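Local coordinates for hypothetical protein (Pyrococcus furiosus, PDB 2FZF) that is of unknown function but belongs to the rubrerythrin family, whose relatives are ferritin-like four-helix bundles that commonly house a di-iron centre, at residues L11-M16 against E87-E92; M27-E32 against L68-Y73; P91-V96 against M114-I119. All blocks are in the same frame, centred on the assembly; numbering follows the deposited sequence.

All three contacts belong to one ferritin-like helical bundle and differ in how deep they lie. Contact 2 is the buried one, a helix-on-helix packing of 21-44 against 63-76 made by apolar side chains and one guanidinium face. Contact 1, partly buried, joins two loops, and it alone ties its segments together by direct backbone hydrogen bonds. Contact 3 lies at the surface, where the same loop, running on through P91 and E92, rests on helix 103-129 through proline and leucine carbons and a bridging water. Contact 1 touches both of the others, since I89 and its neighbours meet M27 and I119; contacts 2 and 3 stay about 5 Å apart at their nearest atoms.

Contact 1 of 3, residues L11-M16 against E87-E92; sequences LPIEKM and EHIGPE
E87 meets L11 through carbon: its CB lies 3.6 Å from L11 CD1. The chain folds at chi2 (-64°), turning CD back, and OE1 lies 3.7 Å from L11 CD1. A glutamate suits this exposed spot because its methylenes can pack while its carboxylate stays at the water, and F19 from the following loop touches both side chains. At H88 it is the backbone that works. L11 N gives a nearly straight hydrogen bond to H88 O (2.8 Å, 163° at the hydrogen), and two residues on, G90 N returns one to L11 O at 3.1 Å. L11 thus bonds to the residues on both sides of I89, the pattern of a single parallel beta bridge; it pins the chain start, ahead of helix 21-44, to the long connection between helices 63-76 and 103-129 of this ferritin-like bundle.

I89, between those two bonds, carries the apolar part, and its two branches spread over four partners. CD1 comes to 3.4 Å from L11 CB and also reaches K15 CG. CG2 meets I13 CD1 at 3.6 Å, the two side chains crossing at about a right angle, and CG1 lies 4.1 Å from M16 CG. The turn bearing these partners is held by K15 N bonding P12 O. An alanine at I89 would probably leave I13 CD1 and M16 CG without their mates and open a gap beside L11. M27 and I119 from two helices also touch I89. G90, buried, has a phi of 73°, readily adopted without a side chain, and P91 beyond it touches W112.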
loop_
_atom_site.group_PDB
_atom_site.type_symbol
_atom_site.label_atom_id
_atom_site.label_comp_id
_atom_site.label_asym_id
_atom_site.label_seq_id
_atom_site.Cartn_x
_atom_site.Cartn_y
_atom_site.Cartn_z
ATOM N N LEU A 11 -1.645 -24.606 -2.752
ATOM C CA LEU A 11 -0.285 -25.124 -2.887
ATOM C C LEU A 11 0.774 -24.059 -2.581
ATOM O O LEU A 11 0.627 -22.898 -2.943
ATOM C CB LEU A 11 -0.075 -25.665 -4.302
ATOM C CG LEU A 11 -0.988 -26.815 -4.746
ATOM C CD1 LEU A 11 -0.672 -27.212 -6.193
ATOM C CD2 LEU A 11 -0.813 -28.000 -3.799
ATOM N N PRO A 12 1.852 -24.440 -1.882
ATOM C CA PRO A 12 2.917 -23.493 -1.545
ATOM C C PRO A 12 3.588 -22.914 -2.781
ATOM O O PRO A 12 3.742 -23.597 -3.791
ATOM C CB PRO A 12 3.878 -24.342 -0.721
ATOM C CG PRO A 12 3.685 -25.706 -1.294
ATOM C CD PRO A 12 2.179 -25.780 -1.371
ATOM N N ILE A 13 3.992 -21.652 -2.677
ATOM C CA ILE A 13 4.657 -20.919 -3.755
ATOM C C ILE A 13 5.785 -21.766 -4.356
ATOM O O ILE A 13 6.065 -21.718 -5.563
ATOM C CB ILE A 13 5.230 -19.585 -3.192
ATOM C CG1 ILE A 13 5.246 -18.503 -4.272
ATOM C CG2 ILE A 13 6.628 -19.810 -2.636
ATOM C CD1 ILE A 13 3.872 -18.107 -4.741
ATOM N N GLU A 14 6.420 -22.547 -3.487
ATOM C CA GLU A 14 7.533 -23.415 -3.852
ATOM C C GLU A 14 7.183 -24.336 -5.008
ATOM O O GLU A 14 7.984 -24.539 -5.920
ATOM C CB GLU A 14 7.959 -24.250 -2.640
ATOM C CG GLU A 14 9.328 -24.902 -2.801
ATOM C CD GLU A 14 10.473 -23.892 -2.808
ATOM O OE1 GLU A 14 10.279 -22.772 -3.338
ATOM O OE2 GLU A 14 11.568 -24.230 -2.294
ATOM N N LYS A 15 5.981 -24.892 -4.981
ATOM C CA LYS A 15 5.593 -25.796 -6.047
ATOM C C LYS A 15 4.952 -25.109 -7.239
ATOM O O LYS A 15 3.949 -25.576 -7.768
ATOM C CB LYS A 15 4.670 -26.878 -5.510
ATOM C CG LYS A 15 3.310 -26.397 -5.133
ATOM C CD LYS A 15 2.468 -27.567 -4.663
ATOM C CE LYS A 15 2.389 -28.688 -5.716
ATOM N NZ LYS A 15 1.766 -28.284 -7.029
ATOM N N MET A 16 5.541 -23.993 -7.658
ATOM C CA MET A 16 5.044 -23.267 -8.815
ATOM C C MET A 16 5.669 -23.940 -10.030
ATOM O O MET A 16 5.127 -23.884 -11.134
ATOM C CB MET A 16 5.470 -21.793 -8.768
ATOM C CG MET A 16 4.422 -20.811 -8.228
ATOM S SD MET A 16 5.009 -19.081 -8.219
ATOM C CE MET A 16 4.951 -18.663 -9.949
ATOM N N GLU A 87 -5.638 -26.997 -9.564
ATOM C CA GLU A 87 -4.840 -26.604 -8.423
ATOM C C GLU A 87 -4.647 -25.087 -8.377
ATOM O O GLU A 87 -4.916 -24.369 -9.348
ATOM C CB GLU A 87 -3.483 -27.328 -8.449
ATOM C CG GLU A 87 -3.541 -28.889 -8.469
ATOM C CD GLU A 87 -4.154 -29.539 -7.208
ATOM O OE1 GLU A 87 -3.813 -29.141 -6.065
ATOM O OE2 GLU A 87 -4.971 -30.477 -7.369
ATOM N N HIS A 88 -4.199 -24.595 -7.230
ATOM C CA HIS A 88 -3.971 -23.173 -7.076
ATOM C C HIS A 88 -3.018 -22.880 -5.923
ATOM O O HIS A 88 -3.057 -23.535 -4.878
ATOM C CB HIS A 88 -5.308 -22.447 -6.884
ATOM C CG HIS A 88 -5.963 -22.691 -5.556
ATOM N ND1 HIS A 88 -5.423 -22.252 -4.367
ATOM C CD2 HIS A 88 -7.148 -23.266 -5.243
ATOM C CE1 HIS A 88 -6.248 -22.541 -3.378
ATOM N NE2 HIS A 88 -7.302 -23.155 -3.880
ATOM N N ILE A 89 -2.149 -21.898 -6.132
ATOM C CA ILE A 89 -1.179 -21.503 -5.122
ATOM C C ILE A 89 -1.780 -20.489 -4.161
ATOM O O ILE A 89 -2.513 -19.588 -4.571
ATOM C CB ILE A 89 0.072 -20.855 -5.760
ATOM C CG1 ILE A 89 0.792 -21.860 -6.662
ATOM C CG2 ILE A 89 1.001 -20.353 -4.677
ATOM C CD1 ILE A 89 1.306 -23.085 -5.938
ATOM N N GLY A 90 -1.471 -20.646 -2.880
ATOM C CA GLY A 90 -1.957 -19.714 -1.880
ATOM C C GLY A 90 -3.428 -19.834 -1.556
ATOM O O GLY A 90 -4.146 -20.575 -2.207
ATOM N N PRO A 91 -3.910 -19.091 -0.548
ATOM C CA PRO A 91 -5.327 -19.162 -0.175
ATOM C C PRO A 91 -6.301 -18.663 -1.238
ATOM O O PRO A 91 -6.070 -17.653 -1.899
ATOM C CB PRO A 91 -5.386 -18.345 1.121
ATOM C CG PRO A 91 -4.313 -17.331 0.938
ATOM C CD PRO A 91 -3.186 -18.124 0.304
ATOM N N GLU A 92 -7.393 -19.392 -1.400
ATOM C CA GLU A 92 -8.396 -19.020 -2.376
ATOM C C GLU A 92 -9.564 -18.345 -1.667
ATOM O O GLU A 92 -10.380 -18.995 -1.004
ATOM C CB GLU A 92 -8.857 -20.257 -3.144
ATOM C CG GLU A 92 -10.092 -20.052 -3.990
ATOM C CD GLU A 92 -10.362 -21.227 -4.902
ATOM O OE1 GLU A 92 -9.640 -21.376 -5.917
ATOM O OE2 GLU A 92 -11.288 -22.012 -4.595
#

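Contact 2 of 3, residues M27-E32 against L68-Y73; sequences MAIKAE and LLRKLY
I29 and L69 meet in a buried packing of two antiparallel helices, 21-44 and 63-76, inside the four-helix bundle of the ferritin-like fold. Over these short segments the axes come within 9.7 Å and run at 164° to one another, close enough for side chains of one helix to lie against the backbone of the other. L69 does this most plainly. Its chi1 of -73° swings CG away from its own carbonyl and across to helix 21-44, and its CD1 reaches A28 CB at 3.6 Å and I29 N at the same distance. Alanine suits this place: its single methyl leaves room for the leucine methyl to come close. I29 and L69 lie alongside one another, pointing opposite ways, with I29 CG1 3.9 Å from L69 CB; a branched isoleucine and a leucine give the helices broad apolar sides to press together. Y124 of helix 103-129 touches both A28 and L69, while M140 and L143 of helix 134-164 touch L69, so the A28-L69 side of the contact faces the other two helices of the bundle, while I29 also touches V82 in the loop.

E32, one turn on from A28, only skirts this packing. Its OE2 is hydrogen-bonded to Y124 OH, and its OE1 lies close to E62 OE1, with E147 also touching it. Such a gathering of glutamates within the bundle is reminiscent of the carboxylate-rich di-iron centre of rubrerythrin relatives.

On the outer side, R70 bends back toward helix 21-44 at chi2 and chi3 and engages E66 OE2 in a salt bridge through NH1. Its flat group lies against a methyl: I29 CG2 sits 3.8 Å above the guanidinium plane, displaced toward the rim and 3.9 Å from R70 NH1.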
loop_
_atom_site.group_PDB
_atom_site.type_symbol
_atom_site.label_atom_id
_atom_site.label_comp_id
_atom_site.label_asym_id
_atom_site.label_seq_id
_atom_site.Cartn_x
_atom_site.Cartn_y
_atom_site.Cartn_z
ATOM N N MET A 27 -3.862 -19.331 -13.427
ATOM C CA MET A 27 -4.014 -19.307 -11.980
ATOM C C MET A 27 -4.129 -17.865 -11.516
ATOM O O MET A 27 -5.016 -17.531 -10.727
ATOM C CB MET A 27 -2.803 -19.965 -11.310
ATOM C CG MET A 27 -2.812 -21.488 -11.366
ATOM S SD MET A 27 -1.507 -22.311 -10.377
ATOM C CE MET A 27 -1.587 -21.344 -8.879
ATOM N N ALA A 28 -3.220 -17.028 -12.018
ATOM C CA ALA A 28 -3.176 -15.596 -11.693
ATOM C C ALA A 28 -4.519 -14.944 -11.981
ATOM O O ALA A 28 -5.104 -14.302 -11.116
ATOM C CB ALA A 28 -2.094 -14.918 -12.504
ATOM N N ILE A 29 -4.996 -15.123 -13.207
ATOM C CA ILE A 29 -6.276 -14.578 -13.608
ATOM C C ILE A 29 -7.352 -15.057 -12.635
ATOM O O ILE A 29 -8.146 -14.260 -12.128
ATOM C CB ILE A 29 -6.668 -15.041 -15.022
ATOM C CG1 ILE A 29 -5.613 -14.585 -16.040
ATOM C CG2 ILE A 29 -8.036 -14.499 -15.376
ATOM C CD1 ILE A 29 -5.880 -15.050 -17.458
ATOM N N LYS A 30 -7.362 -16.360 -12.372
ATOM C CA LYS A 30 -8.336 -16.958 -11.483
ATOM C C LYS A 30 -8.271 -16.318 -10.117
ATOM O O LYS A 30 -9.296 -16.026 -9.506
ATOM C CB LYS A 30 -8.082 -18.467 -11.361
ATOM C CG LYS A 30 -9.231 -19.285 -10.783
ATOM C CD LYS A 30 -9.033 -20.787 -11.043
ATOM C CE LYS A 30 -10.276 -21.625 -10.631
ATOM N NZ LYS A 30 -10.211 -23.062 -11.093
ATOM N N ALA A 31 -7.058 -16.095 -9.625
ATOM C CA ALA A 31 -6.889 -15.500 -8.295
ATOM C C ALA A 31 -7.429 -14.082 -8.255
ATOM O O ALA A 31 -8.115 -13.687 -7.308
ATOM C CB ALA A 31 -5.424 -15.511 -7.897
ATOM N N GLU A 32 -7.114 -13.322 -9.292
ATOM C CA GLU A 32 -7.558 -11.953 -9.363
ATOM C C GLU A 32 -9.071 -11.856 -9.521
ATOM O O GLU A 32 -9.697 -10.896 -9.081
ATOM C CB GLU A 32 -6.863 -11.250 -10.518
ATOM C CG GLU A 32 -6.161 -9.977 -10.084
ATOM C CD GLU A 32 -4.870 -10.222 -9.319
ATOM O OE1 GLU A 32 -4.403 -9.273 -8.638
ATOM O OE2 GLU A 32 -4.318 -11.341 -9.402
ATOM N N LEU A 68 -5.494 -6.831 -17.276
ATOM C CA LEU A 68 -4.072 -6.694 -17.584
ATOM C C LEU A 68 -3.425 -8.046 -17.861
ATOM O O LEU A 68 -2.612 -8.189 -18.777
ATOM C CB LEU A 68 -3.317 -6.007 -16.437
ATOM C CG LEU A 68 -3.541 -4.498 -16.220
ATOM C CD1 LEU A 68 -2.449 -3.964 -15.302
ATOM C CD2 LEU A 68 -3.508 -3.747 -17.552
ATOM N N LEU A 69 -3.789 -9.041 -17.065
ATOM C CA LEU A 69 -3.235 -10.373 -17.224
ATOM C C LEU A 69 -3.757 -11.036 -18.483
ATOM O O LEU A 69 -3.008 -11.705 -19.184
ATOM C CB LEU A 69 -3.594 -11.240 -16.016
ATOM C CG LEU A 69 -2.896 -10.993 -14.685
ATOM C CD1 LEU A 69 -3.550 -11.819 -13.608
ATOM C CD2 LEU A 69 -1.440 -11.342 -14.814
ATOM N N ARG A 70 -5.046 -10.842 -18.761
ATOM C CA ARG A 70 -5.687 -11.447 -19.926
ATOM C C ARG A 70 -5.025 -10.919 -21.186
ATOM O O ARG A 70 -4.950 -11.609 -22.207
ATOM C CB ARG A 70 -7.197 -11.139 -19.943
ATOM C CG ARG A 70 -7.866 -11.355 -18.585
ATOM C CD ARG A 70 -9.296 -11.888 -18.619
ATOM N NE ARG A 70 -9.396 -13.255 -19.128
ATOM C CZ ARG A 70 -10.261 -14.173 -18.686
ATOM N NH1 ARG A 70 -11.110 -13.886 -17.706
ATOM N NH2 ARG A 70 -10.299 -15.376 -19.252
ATOM N N LYS A 71 -4.534 -9.689 -21.102
ATOM C CA LYS A 71 -3.869 -9.079 -22.230
ATOM C C LYS A 71 -2.531 -9.748 -22.444
ATOM O O LYS A 71 -2.173 -10.092 -23.573
ATOM C CB LYS A 71 -3.654 -7.581 -22.010
ATOM C CG LYS A 71 -2.927 -6.942 -23.188
ATOM C CD LYS A 71 -2.902 -5.432 -23.136
ATOM C CE LYS A 71 -2.066 -4.884 -24.279
ATOM N NZ LYS A 71 -2.036 -3.397 -24.333
ATOM N N LEU A 72 -1.787 -9.932 -21.359
ATOM C CA LEU A 72 -0.482 -10.567 -21.453
ATOM C C LEU A 72 -0.665 -11.986 -22.005
ATOM O O LEU A 72 -0.032 -12.352 -22.987
ATOM C CB LEU A 72 0.190 -10.614 -20.072
ATOM C CG LEU A 72 1.730 -10.673 -19.988
ATOM C CD1 LEU A 72 2.139 -10.905 -18.556
ATOM C CD2 LEU A 72 2.273 -11.785 -20.846
ATOM N N TYR A 73 -1.545 -12.768 -21.386
ATOM C CA TYR A 73 -1.781 -14.130 -21.831
ATOM C C TYR A 73 -2.098 -14.167 -23.320
ATOM O O TYR A 73 -1.797 -15.131 -24.014
ATOM C CB TYR A 73 -2.924 -14.754 -21.029
ATOM C CG TYR A 73 -3.109 -16.244 -21.253
ATOM C CD1 TYR A 73 -3.535 -16.742 -22.496
ATOM C CD2 TYR A 73 -2.878 -17.161 -20.216
ATOM C CE1 TYR A 73 -3.728 -18.115 -22.696
ATOM C CE2 TYR A 73 -3.072 -18.536 -20.407
ATOM C CZ TYR A 73 -3.497 -19.001 -21.647
ATOM O OH TYR A 73 -3.711 -20.340 -21.840
#

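Contact 3 of 3, residues P91-V96 against M114-I119; sequences PELQPV and MKAEEI
P91 lays its ring against the helix backbone at A116: CG is 3.7 Å from A116 CA and 3.9 Å from A116 CB. A ring closed on its own backbone nitrogen is a compact wedge that needs no room to turn, and alanine, with a single methyl, lets it come right up to the helix. Toward the next turn, P91 CD meets I119 CD1 at 4.0 Å, the two side chains inclined to one another. K115 CG also comes to 4.2 Å from P91 CG, while the charged end of the lysine leads elsewhere. Its CG lies anti to the backbone N (chi1 -171°) and the chain bends at chi2, and NZ forms a salt bridge with E118 OE1 (2.7 Å), using the syn lone pair of the carboxylate. A lysine fits this exposed place since its aliphatic stem can flank the proline as its amine pairs with a charge on the same helix.

L93 closes over the same alanine. Its CD1 lies 3.7 Å from A116 CB, so that this one methyl receives both the leucine and the proline ring. F38 of helix 21-44 also touches L93, and W112, one turn before A116, touches P91. Between the two backbones stands a water that donates to A116 O at 3.0 Å and, weakly, to P91 O. It links the two carbonyls, that of the helix more firmly than that of the loop.

From P91 to P95 the chain is extended and enters no regular strand or helix. Such a long connection, laid along the bundle so that the helices it joins, 63-76 and 103-129, run in the same direction, is characteristic of the ferritin-like four-helix fold.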
loop_
_atom_site.group_PDB
_atom_site.type_symbol
_atom_site.label_atom_id
_atom_site.label_comp_id
_atom_site.label_asym_id
_atom_site.label_seq_id
_atom_site.Cartn_x
_atom_site.Cartn_y
_atom_site.Cartn_z
ATOM N N PRO A 91 -3.910 -19.091 -0.548
ATOM C CA PRO A 91 -5.327 -19.162 -0.175
ATOM C C PRO A 91 -6.301 -18.663 -1.238
ATOM O O PRO A 91 -6.070 -17.653 -1.899
ATOM C CB PRO A 91 -5.386 -18.345 1.121
ATOM C CG PRO A 91 -4.313 -17.331 0.938
ATOM C CD PRO A 91 -3.186 -18.124 0.304
ATOM N N GLU A 92 -7.393 -19.392 -1.400
ATOM C CA GLU A 92 -8.396 -19.020 -2.376
ATOM C C GLU A 92 -9.564 -18.345 -1.667
ATOM O O GLU A 92 -10.380 -18.995 -1.004
ATOM C CB GLU A 92 -8.857 -20.257 -3.144
ATOM C CG GLU A 92 -10.092 -20.052 -3.990
ATOM C CD GLU A 92 -10.362 -21.227 -4.902
ATOM O OE1 GLU A 92 -9.640 -21.376 -5.917
ATOM O OE2 GLU A 92 -11.288 -22.012 -4.595
ATOM N N LEU A 93 -9.618 -17.024 -1.808
ATOM C CA LEU A 93 -10.651 -16.200 -1.191
ATOM C C LEU A 93 -12.030 -16.417 -1.809
ATOM O O LEU A 93 -12.219 -16.256 -3.017
ATOM C CB LEU A 93 -10.264 -14.721 -1.305
ATOM C CG LEU A 93 -8.979 -14.276 -0.606
ATOM C CD1 LEU A 93 -8.647 -12.842 -0.997
ATOM C CD2 LEU A 93 -9.153 -14.400 0.896
ATOM N N GLN A 94 -12.994 -16.790 -0.973
ATOM C CA GLN A 94 -14.360 -17.004 -1.440
ATOM C C GLN A 94 -15.152 -15.735 -1.138
ATOM O O GLN A 94 -14.830 -15.016 -0.192
ATOM C CB GLN A 94 -14.985 -18.210 -0.726
ATOM C CG GLN A 94 -15.130 -19.469 -1.594
ATOM C CD GLN A 94 -13.840 -19.873 -2.296
ATOM O OE1 GLN A 94 -12.786 -19.997 -1.668
ATOM N NE2 GLN A 94 -13.923 -20.092 -3.606
ATOM N N PRO A 95 -16.179 -15.426 -1.954
ATOM C CA PRO A 95 -16.983 -14.218 -1.718
ATOM C C PRO A 95 -17.731 -14.276 -0.380
ATOM O O PRO A 95 -18.288 -15.311 -0.013
ATOM C CB PRO A 95 -17.910 -14.173 -2.936
ATOM C CG PRO A 95 -18.000 -15.611 -3.360
ATOM C CD PRO A 95 -16.614 -16.128 -3.173
ATOM N N VAL A 96 -17.723 -13.166 0.355
ATOM C CA VAL A 96 -18.386 -13.115 1.657
ATOM C C VAL A 96 -19.871 -12.844 1.497
ATOM O O VAL A 96 -20.269 -11.760 1.071
ATOM C CB VAL A 96 -17.786 -12.016 2.557
ATOM C CG1 VAL A 96 -18.130 -12.296 4.014
ATOM C CG2 VAL A 96 -16.287 -11.926 2.343
ATOM N N MET A 114 -4.703 -10.282 3.709
ATOM C CA MET A 114 -3.308 -9.881 3.603
ATOM C C MET A 114 -2.461 -11.101 3.318
ATOM O O MET A 114 -1.397 -11.001 2.713
ATOM C CB MET A 114 -2.819 -9.150 4.872
ATOM C CG MET A 114 -3.127 -9.794 6.228
ATOM S SD MET A 114 -2.300 -8.925 7.644
ATOM C CE MET A 114 -0.695 -9.725 7.595
ATOM N N LYS A 115 -2.954 -12.261 3.736
ATOM C CA LYS A 115 -2.245 -13.507 3.504
ATOM C C LYS A 115 -2.270 -13.764 2.008
ATOM O O LYS A 115 -1.246 -14.072 1.390
ATOM C CB LYS A 115 -2.944 -14.644 4.233
ATOM C CG LYS A 115 -2.164 -15.939 4.231
ATOM C CD LYS A 115 -0.949 -15.828 5.136
ATOM C CE LYS A 115 -0.048 -17.033 5.007
ATOM N NZ LYS A 115 1.276 -16.740 5.607
ATOM N N ALA A 116 -3.456 -13.632 1.429
ATOM C CA ALA A 116 -3.615 -13.823 0.000
ATOM C C ALA A 116 -2.787 -12.786 -0.770
ATOM O O ALA A 116 -2.240 -13.097 -1.820
ATOM C CB ALA A 116 -5.075 -13.723 -0.380
ATOM N N GLU A 117 -2.689 -11.561 -0.257
ATOM C CA GLU A 117 -1.914 -10.543 -0.949
ATOM C C GLU A 117 -0.425 -10.860 -0.800
ATOM O O GLU A 117 0.399 -10.543 -1.671
ATOM C CB GLU A 117 -2.218 -9.151 -0.394
ATOM C CG GLU A 117 -3.687 -8.721 -0.475
ATOM C CD GLU A 117 -4.174 -8.472 -1.891
ATOM O OE1 GLU A 117 -4.508 -9.442 -2.599
ATOM O OE2 GLU A 117 -4.221 -7.301 -2.308
ATOM N N GLU A 118 -0.094 -11.501 0.313
ATOM C CA GLU A 118 1.269 -11.897 0.606
ATOM C C GLU A 118 1.698 -12.900 -0.447
ATOM O O GLU A 118 2.684 -12.687 -1.156
ATOM C CB GLU A 118 1.343 -12.537 1.993
ATOM C CG GLU A 118 2.729 -12.991 2.408
ATOM C CD GLU A 118 2.730 -13.701 3.757
ATOM O OE1 GLU A 118 2.064 -14.752 3.886
ATOM O OE2 GLU A 118 3.399 -13.202 4.689
ATOM N N ILE A 119 0.958 -13.994 -0.572
ATOM C CA ILE A 119 1.341 -14.985 -1.568
ATOM C C ILE A 119 1.270 -14.449 -2.997
ATOM O O ILE A 119 2.049 -14.877 -3.831
ATOM C CB ILE A 119 0.489 -16.294 -1.458
ATOM C CG1 ILE A 119 0.956 -17.125 -0.253
ATOM C CG2 ILE A 119 0.662 -17.154 -2.705
ATOM C CD1 ILE A 119 0.431 -16.623 1.078
HETATM O O HOH W 1 -3.396 -15.729 -2.559
#